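Side-chain contacts in adhesin (PDB 5MY7), which probably serves as a meningococcal adhesin and inhibits lysozyme: residues Lys42-Thr47 with Ile107-Pro112; Ala59-Asn64 with Val68-Asn73; Glu81-Tyr84 with Tyr90-Gly93; Gly49-Lys52 with Thr56-Ala59. All coordinates share one frame; numbering follows the deposited sequence.

Interaction 1 (Lys42-Thr47 with Ile107-Pro112); sequences KKVKVT and IMITAP
Val46 and Ile107 make the tightest of three methyl contacts that join Lys42-Thr47 to Ile107-Pro112, with Val46 CG2 3.9 Å from Ile107 CD1. The two side chains come from opposed backbones and slip past each other. Ile107 reaches across because its CG1 is staggered between the backbone N and the carbonyl carbon (chi1 76°), with an extended second torsion that carries CD1 outward.

The remaining apolar contacts are looser and use the same kind of atom. Val44 divides its branches between two isoleucines: its CG1 lies 4.4 Å from Ile107 CD1, and its CG2 lies 4.3 Å from Ile109 CD1. Ile107 CD1 is thus shared by both valines. The contact is wholly apolar and small, burying 117 Å², yet all four residues are buried. Leu92 also fills the same layer, touching Val46, Ile107 and Ile109, and Phe118 packs on Val44 and Ile109.

Backbone bonding runs within each sheet, tying Val44 to Tyr36 and Val46 to Val34 on one side, and Ile107 to Cys121 on the other. At the start of the first segment, Lys42 forms a polar link between the two: its NZ bonds Val117 O and the side chain makes a cation-pi contact with Phe118.

The strand segments 43-47 and 107-110 approach to 10.3 Å with 99° between their directions. These two strands, one from each antiparallel sheet, thus cross nearly at right angles, with alternate residues turned into the core of the all-beta ACP-like domain.

Interaction 2 (Ala59-Asn64 with Val68-Asn73); sequences ASAVIN and VQMPVN
Ser60 OG is held by Arg67 NH1 and by a water 2.9 Å away, and that water donates a hydrogen to Gln69 OE1, so it bridges neighbouring strands. The first torsion of Ser60 (chi1 178°), which places OG beside the carbonyl carbon, sets it within reach of the water on the face shared with Gln69.

Backbone bonds do most of the joining. Met70 N donates to Ala59 O at 2.8 Å, and Ala59 N returns a bond to Met70 O that is nearly straight (170°). Ala61 and Val68 form a second hydrogen-bonded pair, with Val68 N 2.9 Å from Ala61 O. Between these pairs, Ser60 CA points its hydrogen at Val68 O, 3.3 Å away.

On the other face the side chains are apolar. Met70 bends at chi3 (-84°), which brings its CE to 4.0 Å from Ala61 CB and also near Ala59 O. Further along, Ile63 CD1 meets Val68 CG2 at 4.3 Å.

The two strands form a hairpin at one side of their sheet, where 66-71 is the outermost strand. Strand 43-50 flanks 56-63 on its other side, while Tyr84, Tyr90 and Leu92 cover the Ala59-Met70 face.

Interaction 3 (Glu81-Tyr84 with Tyr90-Gly93); sequences ETFY and YVLG
Thr82 meets Gly93 through its backbone: Gly93 CA directs a hydrogen at Thr82 O, 3.5 Å away. The hydroxyl of Thr82 turns instead to Gly95 O, just past the end of the partner strand.

Phe83 comes next and forms a non-hydrogen-bonded pair with Gly93. Its CA lies 3.3 Å from Leu92 O in a CA-H...O contact, and its ring leans obliquely over the partner strand. CD1 of the ring sits 3.8 Å from Gly93 CA and 4.0 Å from Val91 CG1. Having no side chain, Gly93 lets the ring settle close to its backbone. A PEG molecule, probably from the crystallisation liquor, lies about 4 Å from the Phe83 side chain.

The two strands form an antiparallel beta hairpin, with a segment angle of 163°. Strand 82-84 lies at the edge of its four-stranded sheet, and 91-94 lies between it and strand 107-110.

Tyr84 pairs with Leu92 through both backbone bonds. Tyr84 N donates to Leu92 O at 2.9 Å, in the carbonyl plane, and Leu92 N donates to Tyr84 O at 3.0 Å. The same carbonyl of Tyr84 receives the CA hydrogen of Val91. On the face opposite Phe83, the side chains of Tyr84 and Leu92 run side by side into the core. With CG beside the backbone N (chi1 -54°), the tyrosine ring sets CD1 against Leu92 CD2 at 3.8 Å, while Leu92 O lies at the ring edge. The phenol oxygen of this buried tyrosine bonds Thr56 OG1 in the other sheet; Ala59 packs on the ring and Met70 against the CB.

Interaction 4 (Gly49-Lys52 with Thr56-Ala59); sequences GFNK and TTYA
Gly49, the residue most deeply covered here, lies under the ring of Tyr58 and bonds the opposite strand through both its backbone polar atoms. Its CA stands 4.0 Å from the ring centroid and its N lies above the middle of the ring, so the flat face of the tyrosine rests on the backbone where a side chain would otherwise project. Tyr58 takes up this pose with CG between its backbone N and carbonyl carbon (chi1 69°). Gly49 O accepts from Thr57 N at 2.8 Å, with the donor well out of the carbonyl plane, and Gly49 N makes a longer bond to Tyr58 O.

Thr57 has a psi of -23°, unlike its extended neighbours, and Gly49 thus faces both Thr57 and Tyr58. This has the character of a beta bulge in the hairpin formed by strands 43-50 and 56-63. The methyl CG2 of Thr57 touches Asn51 CB at 3.9 Å, while the amide of Asn51 is bound within the turn to Gln53 and Leu55.

The side chain of Thr56 is on the opposite face of the sheet from Tyr58, alongside that of Phe50. Its CG2 sits over one face of the phenylalanine ring, 3.7 Å from the centroid and displaced toward the rim, with Phe50 CE1 at 3.3 Å as its nearest atom. Thr56 CA also points a hydrogen at Gly49 O.

Overall arrangement
Interactions 1 and 2 are buried, 3 and 4 partly so. In interaction 1 methyl groups alone join its two segments, which belong to different sheets. Interactions 2, 3 and 4 each close a hairpin and rest on backbone bonds, supplemented by side chains that differ with position. Interaction 2 has a buried apolar face and a face with a water-bridged Ser60-Gln69 pair; interactions 3 and 4 set aromatic rings against glycine backbone. Interactions 2 and 4 share Ala59 and belong to the sheet that also supplies 42-47, whereas interaction 3 lies in the sheet of 107-110. A probable hydrogen bond from Asn73 N to Phe83 O ties interaction 2 to interaction 3, and Tyr84 links interaction 3 to interaction 4.

Interaction 1 (Lys42-Thr47 with Ile107-Pro112)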
# COMPACT_ATOMS: atom_id res chain seq x y z
N LYS A 42 12.65 -6.43 -6.65
CA LYS A 42 11.74 -6.99 -5.66
C LYS A 42 10.31 -6.95 -6.22
O LYS A 42 9.90 -6.02 -6.96
CB LYS A 42 11.80 -6.23 -4.32
CG LYS A 42 13.15 -6.36 -3.62
CD LYS A 42 13.16 -5.94 -2.16
CE LYS A 42 12.40 -6.91 -1.30
NZ LYS A 42 12.24 -6.40 0.13
N LYS A 43 9.53 -7.94 -5.84
CA LYS A 43 8.15 -8.13 -6.31
C LYS A 43 7.19 -8.23 -5.11
O LYS A 43 7.50 -8.84 -4.11
CB LYS A 43 8.05 -9.40 -7.18
CG LYS A 43 8.78 -9.22 -8.52
CD LYS A 43 8.89 -10.46 -9.39
CE LYS A 43 9.80 -10.16 -10.60
NZ LYS A 43 11.24 -9.97 -10.22
N VAL A 44 6.06 -7.55 -5.22
CA VAL A 44 5.05 -7.61 -4.16
C VAL A 44 3.63 -7.52 -4.73
O VAL A 44 3.39 -6.73 -5.68
CB VAL A 44 5.33 -6.50 -3.06
CG1 VAL A 44 5.20 -5.07 -3.60
CG2 VAL A 44 4.42 -6.70 -1.83
N LYS A 45 2.71 -8.30 -4.13
CA LYS A 45 1.30 -8.30 -4.48
C LYS A 45 0.53 -7.64 -3.32
O LYS A 45 0.64 -8.11 -2.15
CB LYS A 45 0.83 -9.74 -4.70
CG LYS A 45 -0.55 -9.93 -5.30
CD LYS A 45 -0.82 -11.41 -5.66
CE LYS A 45 -0.84 -12.36 -4.43
NZ LYS A 45 -1.70 -11.99 -3.20
N VAL A 46 -0.30 -6.65 -3.66
CA VAL A 46 -1.08 -5.91 -2.64
C VAL A 46 -2.55 -5.95 -2.97
O VAL A 46 -2.95 -5.70 -4.12
CB VAL A 46 -0.64 -4.40 -2.53
CG1 VAL A 46 -1.40 -3.67 -1.39
CG2 VAL A 46 0.87 -4.32 -2.32
N THR A 47 -3.37 -6.27 -1.96
CA THR A 47 -4.83 -6.30 -2.04
C THR A 47 -5.42 -5.11 -1.28
O THR A 47 -5.10 -4.93 -0.09
CB THR A 47 -5.38 -7.64 -1.52
OG1 THR A 47 -4.83 -8.72 -2.31
CG2 THR A 47 -6.93 -7.67 -1.60
N ILE A 107 3.77 2.72 -5.70
CA ILE A 107 3.77 2.54 -4.23
C ILE A 107 5.18 2.47 -3.65
O ILE A 107 6.18 2.24 -4.38
CB ILE A 107 2.95 1.30 -3.75
CG1 ILE A 107 3.67 -0.06 -3.98
CG2 ILE A 107 1.54 1.29 -4.30
CD1 ILE A 107 3.02 -1.24 -3.24
N MET A 108 5.27 2.65 -2.34
CA MET A 108 6.46 2.29 -1.54
C MET A 108 6.03 1.67 -0.23
O MET A 108 4.90 1.97 0.23
CB MET A 108 7.38 3.47 -1.32
CG MET A 108 6.70 4.62 -0.53
SD MET A 108 7.70 6.12 -0.39
CE MET A 108 8.01 6.76 -2.00
N ILE A 109 6.86 0.79 0.34
CA ILE A 109 6.59 0.17 1.66
C ILE A 109 7.84 0.32 2.53
O ILE A 109 8.97 -0.06 2.13
CB ILE A 109 6.18 -1.32 1.57
CG1 ILE A 109 4.94 -1.52 0.66
CG2 ILE A 109 5.89 -1.89 2.95
CD1 ILE A 109 4.58 -2.97 0.33
N THR A 110 7.62 0.87 3.75
CA THR A 110 8.64 1.07 4.73
C THR A 110 8.45 0.07 5.87
O THR A 110 7.33 -0.17 6.32
CB THR A 110 8.61 2.54 5.25
OG1 THR A 110 8.76 3.46 4.17
CG2 THR A 110 9.73 2.79 6.22
N ALA A 111 9.57 -0.51 6.33
CA ALA A 111 9.56 -1.47 7.44
C ALA A 111 9.48 -0.76 8.82
O ALA A 111 9.69 0.48 8.90
CB ALA A 111 10.81 -2.33 7.34
N PRO A 112 9.22 -1.50 9.89
CA PRO A 112 9.18 -0.89 11.25
C PRO A 112 10.46 -0.15 11.65
O PRO A 112 10.40 0.76 12.51
CB PRO A 112 8.95 -2.09 12.15
CG PRO A 112 8.15 -3.03 11.32
CD PRO A 112 8.72 -2.89 9.90

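Interaction 2 (Ala59-Asn64 with Val68-Asn73)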
# COMPACT_ATOMS: atom_id res chain seq x y z
N ALA A 59 -4.76 -1.87 3.01
CA ALA A 59 -3.85 -2.49 2.02
C ALA A 59 -3.22 -3.70 2.68
O ALA A 59 -2.69 -3.61 3.78
CB ALA A 59 -2.75 -1.50 1.61
N SER A 60 -3.26 -4.87 2.01
CA SER A 60 -2.71 -6.14 2.55
C SER A 60 -1.62 -6.64 1.57
O SER A 60 -1.92 -6.97 0.41
CB SER A 60 -3.87 -7.19 2.70
OG SER A 60 -3.40 -8.42 3.16
N ALA A 61 -0.36 -6.69 2.04
CA ALA A 61 0.81 -7.05 1.19
C ALA A 61 1.36 -8.38 1.69
O ALA A 61 1.43 -8.63 2.91
CB ALA A 61 1.90 -5.99 1.35
N VAL A 62 1.75 -9.26 0.76
CA VAL A 62 2.38 -10.52 1.18
C VAL A 62 3.90 -10.28 1.23
O VAL A 62 4.51 -9.98 0.19
CB VAL A 62 2.01 -11.68 0.22
CG1 VAL A 62 2.70 -12.93 0.70
CG2 VAL A 62 0.48 -11.85 0.21
N ILE A 63 4.50 -10.34 2.43
CA ILE A 63 5.91 -10.02 2.65
C ILE A 63 6.53 -11.27 3.32
O ILE A 63 6.04 -11.74 4.38
CB ILE A 63 6.10 -8.74 3.52
CG1 ILE A 63 5.41 -7.55 2.82
CG2 ILE A 63 7.61 -8.51 3.78
CD1 ILE A 63 5.38 -6.29 3.70
N ASN A 64 7.52 -11.88 2.68
CA ASN A 64 8.07 -13.23 3.13
C ASN A 64 7.00 -14.26 3.37
O ASN A 64 7.06 -15.07 4.32
CB ASN A 64 8.90 -13.01 4.38
CG ASN A 64 10.11 -12.12 4.13
OD1 ASN A 64 10.42 -11.20 4.89
ND2 ASN A 64 10.80 -12.39 3.06
N VAL A 68 0.40 -9.17 5.54
CA VAL A 68 0.53 -7.98 6.44
C VAL A 68 -0.58 -6.99 6.11
O VAL A 68 -0.54 -6.36 5.05
CB VAL A 68 1.93 -7.35 6.30
CG1 VAL A 68 2.09 -6.10 7.19
CG2 VAL A 68 3.02 -8.41 6.61
N GLN A 69 -1.59 -6.90 7.00
CA GLN A 69 -2.74 -5.99 6.74
C GLN A 69 -2.50 -4.62 7.41
O GLN A 69 -2.23 -4.53 8.60
CB GLN A 69 -4.09 -6.61 7.22
CG GLN A 69 -5.28 -5.71 6.78
CD GLN A 69 -6.65 -6.32 6.79
OE1 GLN A 69 -6.84 -7.50 6.49
NE2 GLN A 69 -7.63 -5.50 7.10
N MET A 70 -2.53 -3.58 6.60
CA MET A 70 -2.27 -2.19 7.04
C MET A 70 -3.54 -1.33 6.88
O MET A 70 -3.97 -1.05 5.75
CB MET A 70 -1.13 -1.62 6.18
CG MET A 70 0.20 -2.39 6.31
SD MET A 70 1.47 -1.92 5.10
CE MET A 70 0.91 -3.00 3.78
N PRO A 71 -4.18 -0.95 8.00
CA PRO A 71 -5.41 -0.14 7.89
C PRO A 71 -5.13 1.26 7.30
O PRO A 71 -4.07 1.82 7.61
CB PRO A 71 -5.85 0.05 9.34
CG PRO A 71 -4.60 -0.09 10.13
CD PRO A 71 -3.83 -1.17 9.41
N VAL A 72 -6.06 1.83 6.56
CA VAL A 72 -5.87 3.19 6.04
C VAL A 72 -5.63 4.15 7.23
O VAL A 72 -6.26 4.02 8.31
CB VAL A 72 -7.01 3.63 5.12
CG1 VAL A 72 -8.32 3.84 5.90
CG2 VAL A 72 -6.65 4.86 4.28
N ASN A 73 -4.72 5.09 7.01
CA ASN A 73 -4.37 6.05 8.04
C ASN A 73 -4.91 7.42 7.59
O ASN A 73 -4.27 8.16 6.83
CB ASN A 73 -2.85 6.06 8.26
CG ASN A 73 -2.46 6.86 9.47
OD1 ASN A 73 -3.06 7.91 9.76
ND2 ASN A 73 -1.51 6.36 10.20
O HOH W 1 -5.40 -9.43 4.94

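Interaction 3 (Glu81-Tyr84 with Tyr90-Gly93)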
# COMPACT_ATOMS: atom_id res chain seq x y z
N GLU A 81 -1.38 12.08 -1.39
CA GLU A 81 -0.77 10.82 -0.92
C GLU A 81 -1.71 10.11 0.07
O GLU A 81 -2.29 10.76 0.96
CB GLU A 81 0.51 11.11 -0.17
CG GLU A 81 1.57 10.03 -0.11
CD GLU A 81 2.97 10.63 0.13
OE1 GLU A 81 3.07 11.86 0.38
OE2 GLU A 81 3.95 9.88 0.04
N THR A 82 -1.91 8.82 -0.12
CA THR A 82 -2.60 7.97 0.85
C THR A 82 -1.56 7.10 1.59
O THR A 82 -0.70 6.49 0.94
CB THR A 82 -3.67 7.06 0.19
OG1 THR A 82 -4.56 7.85 -0.66
CG2 THR A 82 -4.51 6.32 1.21
N PHE A 83 -1.69 7.02 2.93
CA PHE A 83 -0.87 6.14 3.78
C PHE A 83 -1.75 5.10 4.45
O PHE A 83 -2.93 5.36 4.84
CB PHE A 83 -0.10 6.92 4.84
CG PHE A 83 1.06 7.70 4.27
CD1 PHE A 83 2.27 7.07 4.02
CD2 PHE A 83 0.94 9.07 4.05
CE1 PHE A 83 3.34 7.77 3.53
CE2 PHE A 83 2.02 9.77 3.53
CZ PHE A 83 3.20 9.11 3.28
N TYR A 84 -1.19 3.89 4.54
CA TYR A 84 -1.74 2.74 5.29
C TYR A 84 -0.74 2.28 6.36
O TYR A 84 0.48 2.21 6.05
CB TYR A 84 -2.06 1.57 4.35
CG TYR A 84 -2.96 1.90 3.17
CD1 TYR A 84 -2.45 2.48 2.02
CD2 TYR A 84 -4.30 1.62 3.19
CE1 TYR A 84 -3.24 2.75 0.92
CE2 TYR A 84 -5.11 1.91 2.11
CZ TYR A 84 -4.59 2.47 0.96
OH TYR A 84 -5.37 2.73 -0.18
N TYR A 90 4.53 -2.03 9.45
CA TYR A 90 4.83 -1.67 8.05
C TYR A 90 3.92 -0.50 7.63
O TYR A 90 2.72 -0.45 8.04
CB TYR A 90 4.64 -2.88 7.09
CG TYR A 90 5.77 -3.90 7.20
CD1 TYR A 90 5.72 -4.93 8.14
CD2 TYR A 90 6.85 -3.87 6.33
CE1 TYR A 90 6.75 -5.86 8.23
CE2 TYR A 90 7.89 -4.80 6.41
CZ TYR A 90 7.83 -5.79 7.37
OH TYR A 90 8.84 -6.73 7.47
N VAL A 91 4.43 0.36 6.73
CA VAL A 91 3.67 1.52 6.24
C VAL A 91 3.76 1.59 4.71
O VAL A 91 4.89 1.65 4.14
CB VAL A 91 4.20 2.84 6.88
CG1 VAL A 91 3.50 4.07 6.28
CG2 VAL A 91 3.99 2.80 8.41
N LEU A 92 2.60 1.62 4.07
CA LEU A 92 2.50 1.73 2.60
C LEU A 92 2.08 3.15 2.21
O LEU A 92 1.09 3.67 2.74
CB LEU A 92 1.56 0.68 2.02
CG LEU A 92 1.47 0.55 0.47
CD1 LEU A 92 1.06 -0.86 0.09
CD2 LEU A 92 0.53 1.53 -0.22
N GLY A 93 2.82 3.77 1.27
CA GLY A 93 2.46 5.08 0.73
C GLY A 93 2.21 5.03 -0.79
O GLY A 93 2.94 4.31 -1.54

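Interaction 4 (Gly49-Lys52 with Thr56-Ala59)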
# COMPACT_ATOMS: atom_id res chain seq x y z
N GLY A 49 -8.82 -3.09 0.05
CA GLY A 49 -10.26 -3.11 0.37
C GLY A 49 -10.95 -1.79 0.10
O GLY A 49 -10.39 -0.71 0.39
N PHE A 50 -12.17 -1.88 -0.45
CA PHE A 50 -12.98 -0.71 -0.79
C PHE A 50 -14.37 -0.79 -0.17
O PHE A 50 -14.97 -1.85 -0.25
CB PHE A 50 -13.17 -0.65 -2.30
CG PHE A 50 -11.94 -0.22 -3.08
CD1 PHE A 50 -11.72 1.13 -3.37
CD2 PHE A 50 -11.04 -1.16 -3.55
CE1 PHE A 50 -10.60 1.53 -4.09
CE2 PHE A 50 -9.94 -0.77 -4.28
CZ PHE A 50 -9.70 0.57 -4.54
N ASN A 51 -14.83 0.28 0.50
CA ASN A 51 -16.17 0.28 1.15
C ASN A 51 -17.25 0.70 0.14
O ASN A 51 -16.92 1.02 -1.02
CB ASN A 51 -16.18 1.11 2.45
CG ASN A 51 -16.23 2.60 2.22
OD1 ASN A 51 -16.10 3.10 1.11
ND2 ASN A 51 -16.38 3.35 3.33
N LYS A 52 -18.50 0.78 0.60
CA LYS A 52 -19.63 1.15 -0.28
C LYS A 52 -19.65 2.64 -0.69
O LYS A 52 -20.44 3.04 -1.56
CB LYS A 52 -20.96 0.76 0.37
CG LYS A 52 -21.06 -0.72 0.63
CD LYS A 52 -22.30 -1.09 1.46
CE LYS A 52 -22.10 -2.46 2.10
NZ LYS A 52 -22.99 -2.76 3.26
N THR A 56 -10.94 3.47 0.01
CA THR A 56 -10.11 2.31 0.49
C THR A 56 -10.09 2.28 2.03
O THR A 56 -10.15 3.33 2.72
CB THR A 56 -8.61 2.22 -0.04
OG1 THR A 56 -7.92 3.41 0.39
CG2 THR A 56 -8.60 2.02 -1.56
N THR A 57 -10.11 1.08 2.57
CA THR A 57 -10.09 0.86 4.01
C THR A 57 -8.83 0.18 4.52
O THR A 57 -8.49 0.28 5.71
CB THR A 57 -11.31 0.03 4.44
OG1 THR A 57 -11.24 -1.25 3.83
CG2 THR A 57 -12.65 0.74 4.06
N TYR A 58 -8.11 -0.54 3.65
CA TYR A 58 -6.87 -1.22 4.03
C TYR A 58 -6.06 -1.58 2.77
O TYR A 58 -6.61 -1.60 1.65
CB TYR A 58 -7.12 -2.48 4.89
CG TYR A 58 -7.79 -3.65 4.12
CD1 TYR A 58 -7.04 -4.51 3.34
CD2 TYR A 58 -9.14 -3.89 4.22
CE1 TYR A 58 -7.62 -5.57 2.66
CE2 TYR A 58 -9.74 -4.94 3.54
CZ TYR A 58 -8.98 -5.80 2.78
OH TYR A 58 -9.59 -6.84 2.09
N ALA A 59 -4.76 -1.87 3.01
CA ALA A 59 -3.85 -2.49 2.02
C ALA A 59 -3.22 -3.70 2.68
O ALA A 59 -2.69 -3.61 3.78
CB ALA A 59 -2.75 -1.50 1.61